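Local coordinates for protein cellulase (Uncultured bacterium, PDB 6XSO) that acts as a broad-specificity endoglucanase of glycoside hydrolase family 5 (GH5_4), hydrolysing cellulose and probably also xylan at internal linkages, at residues A[119-124]-A[152-157]; A[83-88]-A[97-102]; A[183-188]-A[242-247]. All coordinates share one frame; numbering follows the deposited sequence.

Contact 1: A[119-124]-A[152-157]; sequences INVHHD and YLWRQI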
# COMPACT_ATOMS: atom_id res chain seq x y z
N ILE A 119 -1.32 -3.57 -6.54
CA ILE A 119 -2.37 -2.60 -6.87
C ILE A 119 -3.38 -2.59 -5.72
O ILE A 119 -3.63 -3.62 -5.09
CB ILE A 119 -3.09 -2.84 -8.20
CG1 ILE A 119 -3.65 -4.26 -8.26
CG2 ILE A 119 -2.13 -2.55 -9.37
CD1 ILE A 119 -4.53 -4.49 -9.50
N ASN A 120 -3.95 -1.42 -5.44
CA ASN A 120 -4.83 -1.29 -4.28
C ASN A 120 -6.08 -0.47 -4.62
O ASN A 120 -6.37 -0.16 -5.78
CB ASN A 120 -4.09 -0.70 -3.06
CG ASN A 120 -3.88 0.81 -3.17
OD1 ASN A 120 -4.09 1.41 -4.22
ND2 ASN A 120 -3.46 1.43 -2.07
N VAL A 121 -6.81 -0.12 -3.57
CA VAL A 121 -7.93 0.83 -3.57
C VAL A 121 -7.49 1.93 -2.61
O VAL A 121 -7.35 1.69 -1.41
CB VAL A 121 -9.23 0.14 -3.13
CG1 VAL A 121 -10.33 1.14 -2.84
CG2 VAL A 121 -9.70 -0.88 -4.19
N HIS A 122 -7.22 3.14 -3.15
CA HIS A 122 -6.39 4.12 -2.44
C HIS A 122 -7.24 5.23 -1.88
O HIS A 122 -7.72 5.14 -0.74
CB HIS A 122 -5.22 4.55 -3.34
CG HIS A 122 -4.09 5.16 -2.59
ND1 HIS A 122 -3.14 4.40 -1.95
CD2 HIS A 122 -3.78 6.45 -2.31
CE1 HIS A 122 -2.26 5.18 -1.35
NE2 HIS A 122 -2.61 6.44 -1.57
N HIS A 123 -7.44 6.35 -2.60
CA HIS A 123 -8.17 7.49 -2.03
C HIS A 123 -9.67 7.34 -2.11
O HIS A 123 -10.41 8.31 -1.90
CB HIS A 123 -7.71 8.81 -2.62
CG HIS A 123 -6.32 9.19 -2.21
ND1 HIS A 123 -5.90 9.13 -0.90
CD2 HIS A 123 -5.27 9.62 -2.93
CE1 HIS A 123 -4.63 9.51 -0.83
NE2 HIS A 123 -4.23 9.83 -2.05
N ASP A 124 -10.12 6.12 -2.39
CA ASP A 124 -11.47 5.71 -1.98
C ASP A 124 -11.60 5.65 -0.47
O ASP A 124 -12.74 5.69 0.03
CB ASP A 124 -11.71 4.36 -2.64
CG ASP A 124 -11.54 4.43 -4.16
OD1 ASP A 124 -12.48 4.91 -4.83
OD2 ASP A 124 -10.44 4.04 -4.65
N TYR A 152 -18.15 -5.73 -5.49
CA TYR A 152 -18.22 -5.67 -6.95
C TYR A 152 -16.96 -5.04 -7.54
O TYR A 152 -16.45 -5.51 -8.57
CB TYR A 152 -19.48 -4.91 -7.38
CG TYR A 152 -19.70 -4.69 -8.87
CD1 TYR A 152 -20.27 -3.52 -9.32
CD2 TYR A 152 -19.34 -5.65 -9.81
CE1 TYR A 152 -20.49 -3.30 -10.66
CE2 TYR A 152 -19.56 -5.44 -11.17
CZ TYR A 152 -20.12 -4.25 -11.58
OH TYR A 152 -20.37 -4.03 -12.94
N LEU A 153 -16.46 -3.99 -6.91
CA LEU A 153 -15.20 -3.39 -7.36
C LEU A 153 -14.07 -4.41 -7.35
O LEU A 153 -13.32 -4.53 -8.33
CB LEU A 153 -14.86 -2.17 -6.50
CG LEU A 153 -13.52 -1.49 -6.75
CD1 LEU A 153 -13.41 -1.06 -8.18
CD2 LEU A 153 -13.37 -0.31 -5.79
N TRP A 154 -13.92 -5.16 -6.25
CA TRP A 154 -12.84 -6.15 -6.19
C TRP A 154 -13.07 -7.31 -7.14
O TRP A 154 -12.10 -7.84 -7.70
CB TRP A 154 -12.56 -6.59 -4.76
CG TRP A 154 -11.51 -5.71 -4.18
CD1 TRP A 154 -11.64 -4.83 -3.15
CD2 TRP A 154 -10.17 -5.60 -4.65
NE1 TRP A 154 -10.45 -4.18 -2.94
CE2 TRP A 154 -9.54 -4.63 -3.87
CE3 TRP A 154 -9.45 -6.21 -5.70
CZ2 TRP A 154 -8.21 -4.27 -4.06
CZ3 TRP A 154 -8.12 -5.86 -5.88
CH2 TRP A 154 -7.53 -4.88 -5.07
N ARG A 155 -14.33 -7.72 -7.38
CA ARG A 155 -14.54 -8.74 -8.40
C ARG A 155 -14.05 -8.25 -9.75
O ARG A 155 -13.43 -9.01 -10.51
CB ARG A 155 -16.01 -9.15 -8.47
CG ARG A 155 -16.47 -10.01 -7.30
CD ARG A 155 -17.81 -10.73 -7.54
NE ARG A 155 -18.87 -9.84 -8.00
CZ ARG A 155 -19.64 -9.13 -7.18
NH1 ARG A 155 -19.49 -9.22 -5.87
NH2 ARG A 155 -20.59 -8.33 -7.68
N GLN A 156 -14.29 -6.98 -10.07
CA GLN A 156 -13.88 -6.45 -11.37
C GLN A 156 -12.36 -6.40 -11.48
O GLN A 156 -11.79 -6.79 -12.52
CB GLN A 156 -14.43 -5.04 -11.57
CG GLN A 156 -15.93 -4.95 -11.75
CD GLN A 156 -16.39 -3.51 -11.75
OE1 GLN A 156 -16.21 -2.80 -12.74
NE2 GLN A 156 -16.97 -3.07 -10.63
N ILE A 157 -11.69 -5.89 -10.45
CA ILE A 157 -10.23 -5.83 -10.49
C ILE A 157 -9.68 -7.25 -10.58
O ILE A 157 -8.77 -7.53 -11.37
CB ILE A 157 -9.67 -5.09 -9.26
CG1 ILE A 157 -10.16 -3.64 -9.21
CG2 ILE A 157 -8.14 -5.11 -9.30
CD1 ILE A 157 -9.98 -2.96 -7.87

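Contact 2: A[83-88]-A[97-102]; sequences VTWYQE and EAWMKR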
# COMPACT_ATOMS: atom_id res chain seq x y z
N VAL A 83 -4.05 3.08 -6.66
CA VAL A 83 -5.08 3.44 -7.62
C VAL A 83 -6.31 3.93 -6.87
O VAL A 83 -6.76 3.27 -5.93
CB VAL A 83 -5.49 2.25 -8.53
CG1 VAL A 83 -6.50 2.69 -9.56
CG2 VAL A 83 -4.32 1.64 -9.22
N THR A 84 -6.87 5.06 -7.31
CA THR A 84 -8.12 5.60 -6.79
C THR A 84 -9.21 5.40 -7.84
O THR A 84 -9.04 5.80 -9.00
CB THR A 84 -7.97 7.07 -6.41
OG1 THR A 84 -6.98 7.19 -5.37
CG2 THR A 84 -9.32 7.66 -5.95
N TRP A 85 -10.32 4.80 -7.43
CA TRP A 85 -11.29 4.28 -8.38
C TRP A 85 -12.58 5.09 -8.51
O TRP A 85 -13.25 4.96 -9.54
CB TRP A 85 -11.65 2.82 -8.05
CG TRP A 85 -10.46 1.91 -8.03
CD1 TRP A 85 -9.65 1.66 -6.97
CD2 TRP A 85 -9.94 1.14 -9.14
NE1 TRP A 85 -8.64 0.79 -7.34
CE2 TRP A 85 -8.80 0.45 -8.66
CE3 TRP A 85 -10.32 0.97 -10.47
CZ2 TRP A 85 -8.07 -0.41 -9.45
CZ3 TRP A 85 -9.56 0.12 -11.27
CH2 TRP A 85 -8.44 -0.54 -10.76
N TYR A 86 -12.93 5.92 -7.52
CA TYR A 86 -14.30 6.42 -7.45
C TYR A 86 -14.66 7.35 -8.60
O TYR A 86 -15.85 7.46 -8.96
CB TYR A 86 -14.57 7.11 -6.10
CG TYR A 86 -13.95 8.49 -5.91
CD1 TYR A 86 -14.69 9.64 -6.17
CD2 TYR A 86 -12.66 8.64 -5.41
CE1 TYR A 86 -14.14 10.90 -5.98
CE2 TYR A 86 -12.11 9.89 -5.22
CZ TYR A 86 -12.86 11.02 -5.50
OH TYR A 86 -12.33 12.28 -5.31
N GLN A 87 -13.69 8.05 -9.19
CA GLN A 87 -13.96 8.90 -10.34
C GLN A 87 -13.96 8.11 -11.64
O GLN A 87 -14.08 8.71 -12.72
CB GLN A 87 -12.96 10.06 -10.42
CG GLN A 87 -12.87 10.85 -9.11
CD GLN A 87 -12.24 12.21 -9.29
OE1 GLN A 87 -11.03 12.36 -9.13
NE2 GLN A 87 -13.06 13.21 -9.63
N GLU A 88 -13.84 6.79 -11.54
CA GLU A 88 -13.82 5.89 -12.69
C GLU A 88 -14.93 4.85 -12.62
O GLU A 88 -14.91 3.88 -13.38
CB GLU A 88 -12.44 5.23 -12.82
CG GLU A 88 -11.27 6.20 -12.96
CD GLU A 88 -11.28 7.03 -14.25
OE1 GLU A 88 -12.04 6.73 -15.20
OE2 GLU A 88 -10.52 8.01 -14.31
N GLU A 97 -14.00 0.76 -19.04
CA GLU A 97 -12.98 -0.10 -19.65
C GLU A 97 -11.68 0.64 -19.90
O GLU A 97 -10.59 0.07 -19.74
CB GLU A 97 -13.52 -0.70 -20.96
CG GLU A 97 -14.62 -1.73 -20.74
CD GLU A 97 -15.16 -2.29 -22.04
OE1 GLU A 97 -14.59 -1.97 -23.11
OE2 GLU A 97 -16.15 -3.05 -22.00
N ALA A 98 -11.76 1.93 -20.26
CA ALA A 98 -10.54 2.67 -20.56
C ALA A 98 -9.66 2.80 -19.32
O ALA A 98 -8.42 2.73 -19.42
CB ALA A 98 -10.89 4.06 -21.10
N TRP A 99 -10.27 2.99 -18.15
CA TRP A 99 -9.47 3.14 -16.94
C TRP A 99 -8.82 1.82 -16.56
O TRP A 99 -7.62 1.78 -16.23
CB TRP A 99 -10.32 3.68 -15.78
CG TRP A 99 -9.46 3.85 -14.55
CD1 TRP A 99 -9.53 3.14 -13.38
CD2 TRP A 99 -8.35 4.75 -14.41
NE1 TRP A 99 -8.55 3.56 -12.51
CE2 TRP A 99 -7.81 4.55 -13.12
CE3 TRP A 99 -7.79 5.72 -15.24
CZ2 TRP A 99 -6.72 5.28 -12.64
CZ3 TRP A 99 -6.70 6.45 -14.76
CH2 TRP A 99 -6.18 6.22 -13.48
N MET A 100 -9.57 0.73 -16.63
CA MET A 100 -9.00 -0.57 -16.28
C MET A 100 -7.86 -0.92 -17.22
O MET A 100 -6.84 -1.46 -16.80
CB MET A 100 -10.09 -1.64 -16.30
CG MET A 100 -9.64 -2.96 -15.61
SD MET A 100 -9.38 -2.87 -13.81
CE MET A 100 -11.09 -3.01 -13.26
N LYS A 101 -8.03 -0.61 -18.51
CA LYS A 101 -6.96 -0.82 -19.49
C LYS A 101 -5.71 -0.03 -19.12
O LYS A 101 -4.59 -0.53 -19.28
CB LYS A 101 -7.48 -0.39 -20.85
CG LYS A 101 -6.51 -0.56 -22.00
CD LYS A 101 -7.22 -0.33 -23.34
CE LYS A 101 -6.26 -0.43 -24.52
NZ LYS A 101 -6.98 -0.23 -25.82
N ARG A 102 -5.87 1.20 -18.63
CA ARG A 102 -4.70 1.99 -18.29
C ARG A 102 -3.98 1.42 -17.07
O ARG A 102 -2.75 1.33 -17.04
CB ARG A 102 -5.06 3.46 -18.05
CG ARG A 102 -3.87 4.33 -17.62
CD ARG A 102 -2.77 4.30 -18.65
NE ARG A 102 -1.59 4.99 -18.17
CZ ARG A 102 -0.36 4.81 -18.65
NH1 ARG A 102 -0.16 3.94 -19.64
NH2 ARG A 102 0.66 5.48 -18.15

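Contact 3: A[183-188]-A[242-247]; sequences WCFASF and NWNAHL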
# COMPACT_ATOMS: atom_id res chain seq x y z
N TRP A 183 -6.75 9.58 13.01
CA TRP A 183 -5.47 8.91 12.82
C TRP A 183 -5.10 8.16 14.11
O TRP A 183 -5.75 8.29 15.15
CB TRP A 183 -4.39 9.92 12.39
CG TRP A 183 -4.71 10.51 11.04
CD1 TRP A 183 -5.21 11.75 10.78
CD2 TRP A 183 -4.62 9.84 9.78
NE1 TRP A 183 -5.44 11.90 9.44
CE2 TRP A 183 -5.06 10.75 8.80
CE3 TRP A 183 -4.14 8.59 9.37
CZ2 TRP A 183 -5.08 10.44 7.44
CZ3 TRP A 183 -4.18 8.27 8.02
CH2 TRP A 183 -4.64 9.19 7.07
N CYS A 184 -4.02 7.37 14.01
CA CYS A 184 -3.36 6.73 15.15
C CYS A 184 -4.11 5.50 15.64
O CYS A 184 -3.54 4.40 15.72
CB CYS A 184 -3.13 7.70 16.32
SG CYS A 184 -2.25 9.20 15.86
N PHE A 185 -5.39 5.66 15.98
CA PHE A 185 -6.24 4.55 16.37
C PHE A 185 -7.70 5.00 16.25
O PHE A 185 -8.00 6.19 16.26
CB PHE A 185 -5.90 4.06 17.79
CG PHE A 185 -5.99 5.11 18.86
CD1 PHE A 185 -7.20 5.41 19.47
CD2 PHE A 185 -4.85 5.81 19.26
CE1 PHE A 185 -7.28 6.39 20.46
CE2 PHE A 185 -4.93 6.78 20.25
CZ PHE A 185 -6.14 7.07 20.84
N ALA A 186 -8.60 4.02 16.11
CA ALA A 186 -10.00 4.35 15.89
C ALA A 186 -10.55 5.14 17.08
O ALA A 186 -10.36 4.76 18.24
CB ALA A 186 -10.83 3.09 15.66
N SER A 187 -11.22 6.25 16.77
CA SER A 187 -11.89 7.18 17.70
C SER A 187 -10.96 8.17 18.39
O SER A 187 -11.41 8.93 19.24
CB SER A 187 -12.80 6.48 18.72
OG SER A 187 -12.10 6.01 19.86
N PHE A 188 -9.68 8.24 18.00
CA PHE A 188 -8.75 9.21 18.57
C PHE A 188 -9.26 10.64 18.43
O PHE A 188 -8.99 11.48 19.30
CB PHE A 188 -7.38 9.03 17.92
CG PHE A 188 -6.31 10.02 18.36
CD1 PHE A 188 -6.00 10.20 19.69
CD2 PHE A 188 -5.62 10.75 17.41
CE1 PHE A 188 -5.02 11.10 20.07
CE2 PHE A 188 -4.64 11.65 17.79
CZ PHE A 188 -4.35 11.82 19.12
N ASN A 242 4.03 4.49 22.96
CA ASN A 242 3.37 4.14 24.21
C ASN A 242 2.59 5.32 24.79
O ASN A 242 2.15 5.24 25.95
CB ASN A 242 4.39 3.64 25.25
CG ASN A 242 5.19 2.45 24.75
OD1 ASN A 242 4.63 1.43 24.34
ND2 ASN A 242 6.50 2.57 24.78
N TRP A 243 2.41 6.40 24.02
CA TRP A 243 1.85 7.64 24.54
C TRP A 243 0.35 7.58 24.75
O TRP A 243 -0.22 8.50 25.36
CB TRP A 243 2.25 8.83 23.64
CG TRP A 243 1.89 8.71 22.18
CD1 TRP A 243 2.68 8.23 21.17
CD2 TRP A 243 0.66 9.09 21.58
NE1 TRP A 243 2.01 8.28 19.98
CE2 TRP A 243 0.76 8.81 20.20
CE3 TRP A 243 -0.52 9.65 22.07
CZ2 TRP A 243 -0.27 9.05 19.31
CZ3 TRP A 243 -1.56 9.89 21.17
CH2 TRP A 243 -1.42 9.59 19.81
N ASN A 244 -0.31 6.52 24.28
CA ASN A 244 -1.73 6.31 24.50
C ASN A 244 -1.93 4.80 24.56
O ASN A 244 -1.31 4.07 23.78
CB ASN A 244 -2.57 6.91 23.37
CG ASN A 244 -4.06 6.83 23.63
OD1 ASN A 244 -4.67 5.76 23.54
ND2 ASN A 244 -4.67 7.97 23.95
N ALA A 245 -2.77 4.35 25.48
CA ALA A 245 -2.99 2.92 25.67
C ALA A 245 -3.73 2.24 24.52
O ALA A 245 -3.85 1.02 24.55
CB ALA A 245 -3.81 2.67 26.95
N HIS A 246 -4.23 3.00 23.54
CA HIS A 246 -4.95 2.42 22.40
C HIS A 246 -4.09 2.29 21.16
O HIS A 246 -4.59 1.82 20.13
CB HIS A 246 -6.19 3.25 22.07
CG HIS A 246 -7.19 3.26 23.17
ND1 HIS A 246 -7.97 2.16 23.46
CD2 HIS A 246 -7.52 4.21 24.07
CE1 HIS A 246 -8.74 2.44 24.50
NE2 HIS A 246 -8.51 3.68 24.88
N LEU A 247 -2.81 2.65 21.23
CA LEU A 247 -2.00 2.67 20.02
C LEU A 247 -1.85 1.30 19.39
O LEU A 247 -1.69 1.20 18.17
CB LEU A 247 -0.63 3.26 20.32
CG LEU A 247 -0.63 4.78 20.51
CD1 LEU A 247 0.69 5.22 21.07
CD2 LEU A 247 -0.90 5.44 19.19
O HOH W 1 -1.16 2.98 16.11

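Contact 1: A[119-124]-A[152-157]
Two acceptors grip the amide nitrogen of N120, a residue whose backbone carbon lies beside the indole of W154. ND2 of N120 donates to ND1 of H122 over 3.0 Å, with an N-H...N angle of 174°. The bond is in plane for both partners, which sets amide and imidazole edge on to one another. The second hydrogen of the amide goes to OE2 of E171, while OD1 of N120 takes the backbone N-H of V83, so both ends of this buried group are used and its rotation is fixed. On the other side of the backbone the character changes to apolar. V121 presents one methyl to the helix: CG2 is anti to its own carbonyl carbon and approaches the W154 indole obliquely, 3.6 Å from NE1. The same methyl meets CD2 of L153 at 4.0 Å and CD1 of I157 at 4.2 Å, so that this one branch touches three helix side chains. The arrangement is a worked example of the TIM-barrel beta-alpha unit, in which helix 140-161 packs against the end of strand 116-119, the strand it follows in the chain. I119, still in the strand, holds CG1 between its backbone N and carbonyl carbon (chi1 54°). Its terminal CD1 comes within 3.7 Å of CG2 of I157, the two side chains running antiparallel alongside one another. The indole is held from several directions. At its edge the carbonyl oxygen of I119 lies 4.1 Å from CH2 of W154. CD1 of I157 sits over one face, toward the rim, and F213 makes an edge-to-face pair with the indole. NE1 of W154 is satisfied by the carbonyl oxygen of S172, just past the next barrel strand.

Contact 2: A[83-88]-A[97-102]
E88 lies flat over one face of the W99 indole and makes the first shell of this contact. Its CG stands 3.4 Å from the centroid of the five-membered ring, 13° off the normal, a CH-pi contact over the face. The chain then bends at chi2, which carries CD past the five-membered ring, beyond the CG-CD2 bond, with OE1 near CB and OE2 near CE3 of W99. There the carboxylate stacks on the ring with planes only 8° apart. A second aromatic surface meets W99 at its edge: the indole points its CD1-NE1 side at the face of W85, an offset edge-to-face pair with planes at 86° and centroids 5.2 Å apart. V83 fills the corner beside the two tryptophans, its CG1 over the W85 face and 3.7 Å from NE1 at the edge of W99. The price of this apolar setting is that NE1 of W99 is buried without a hydrogen-bond partner. M100, its chain bent at chi2 and chi3, adds a Met-aromatic contact, with SD reaching CZ3 of W85 obliquely at 3.9 Å.

The second shell explains why these groups stay put. OE2 of E88 is hydrogen-bonded to ND1 of H54, and OE1 to ND2 of N96, so the carboxylate is pinned at both oxygens. The OD1 of that same N96 bonds the backbone N of W99, joining the two stacked partners through one side chain. W85 is fixed by NE1 on the carbonyl oxygen of N120 and by its backbone N on OD2 of D124.

In the barrel, the turn after strand 78-81 thus folds back on the start of helix 97-111. W85 and M100 reach on to I157 and A160 of helix 140-161, and W99 packs on T51 of helix 51-55.

Contact 3: A[183-188]-A[242-247]
F185 carries the CH-pi interaction that joins these two loops, with H246 as the partner. The phenylalanine holds CG between its own backbone N and carbonyl carbon, and from there its ring meets the 242-247 loop. CB of H246 sits over the centre of the phenyl ring, 3.6 Å from its centroid and 14° off the normal; CB of F188 covers the opposite face, toward the rim. An apolar contact lies at the ring's edge, where CD2 of L247 is 4.0 Å from CD2 of F185. The side-chain amide of N244 also crosses the far end of the ring, its plane 34° from the phenyl, with OD1 oblique to the ring and 3.3 Å from CZ. Replacing F185 by an alanine would probably open a gap between the loops, leaving CB of H246 and the N244 amide without the ring they pack on.

Each segment contains a tight turn in a loop that follows a TIM-barrel strand: type II from F185 to F188, after strand 168-171, and type I from N244 to L247, after strand 229-232. N244 OD1 makes an Asx turn by accepting the backbone N of H246 at 2.8 Å, on a lone pair in the carbonyl plane.

Among the aromatic contacts, W243 turns its edge to the face of F188, offset, with planes at 66°. C184 SG lies in the plane of the same indole, 4.0 Å from CZ2. Polar bridging is left to one water, which donates to the carbonyl oxygens of C184 and L247, each 2.8 Å from the water oxygen. The H246 imidazole stacks on Y194, and its ND1 is hydrogen-bonded to OD2 of D249.

How the contacts relate
Read from the N terminus, the three contacts come in series, none enclosing or crossing another. Contact 2 closes first, a short loop between strand 78-81 and helix 97-111. Contact 1 follows, closing the longer excursion from strand 116-119 to the middle of helix 140-161. These two touch: the backbone N of H122 lies 2.8 Å from the carbonyl oxygen of V83, a probable hydrogen bond that fastens successive beta-alpha units together. Contact 3 joins the loops after strands 168-171 and 229-232, spanning helix 196-219. Its centre is about 34 Å from that of contact 2, on the opposite side of the chain's centre, and it touches neither of the others.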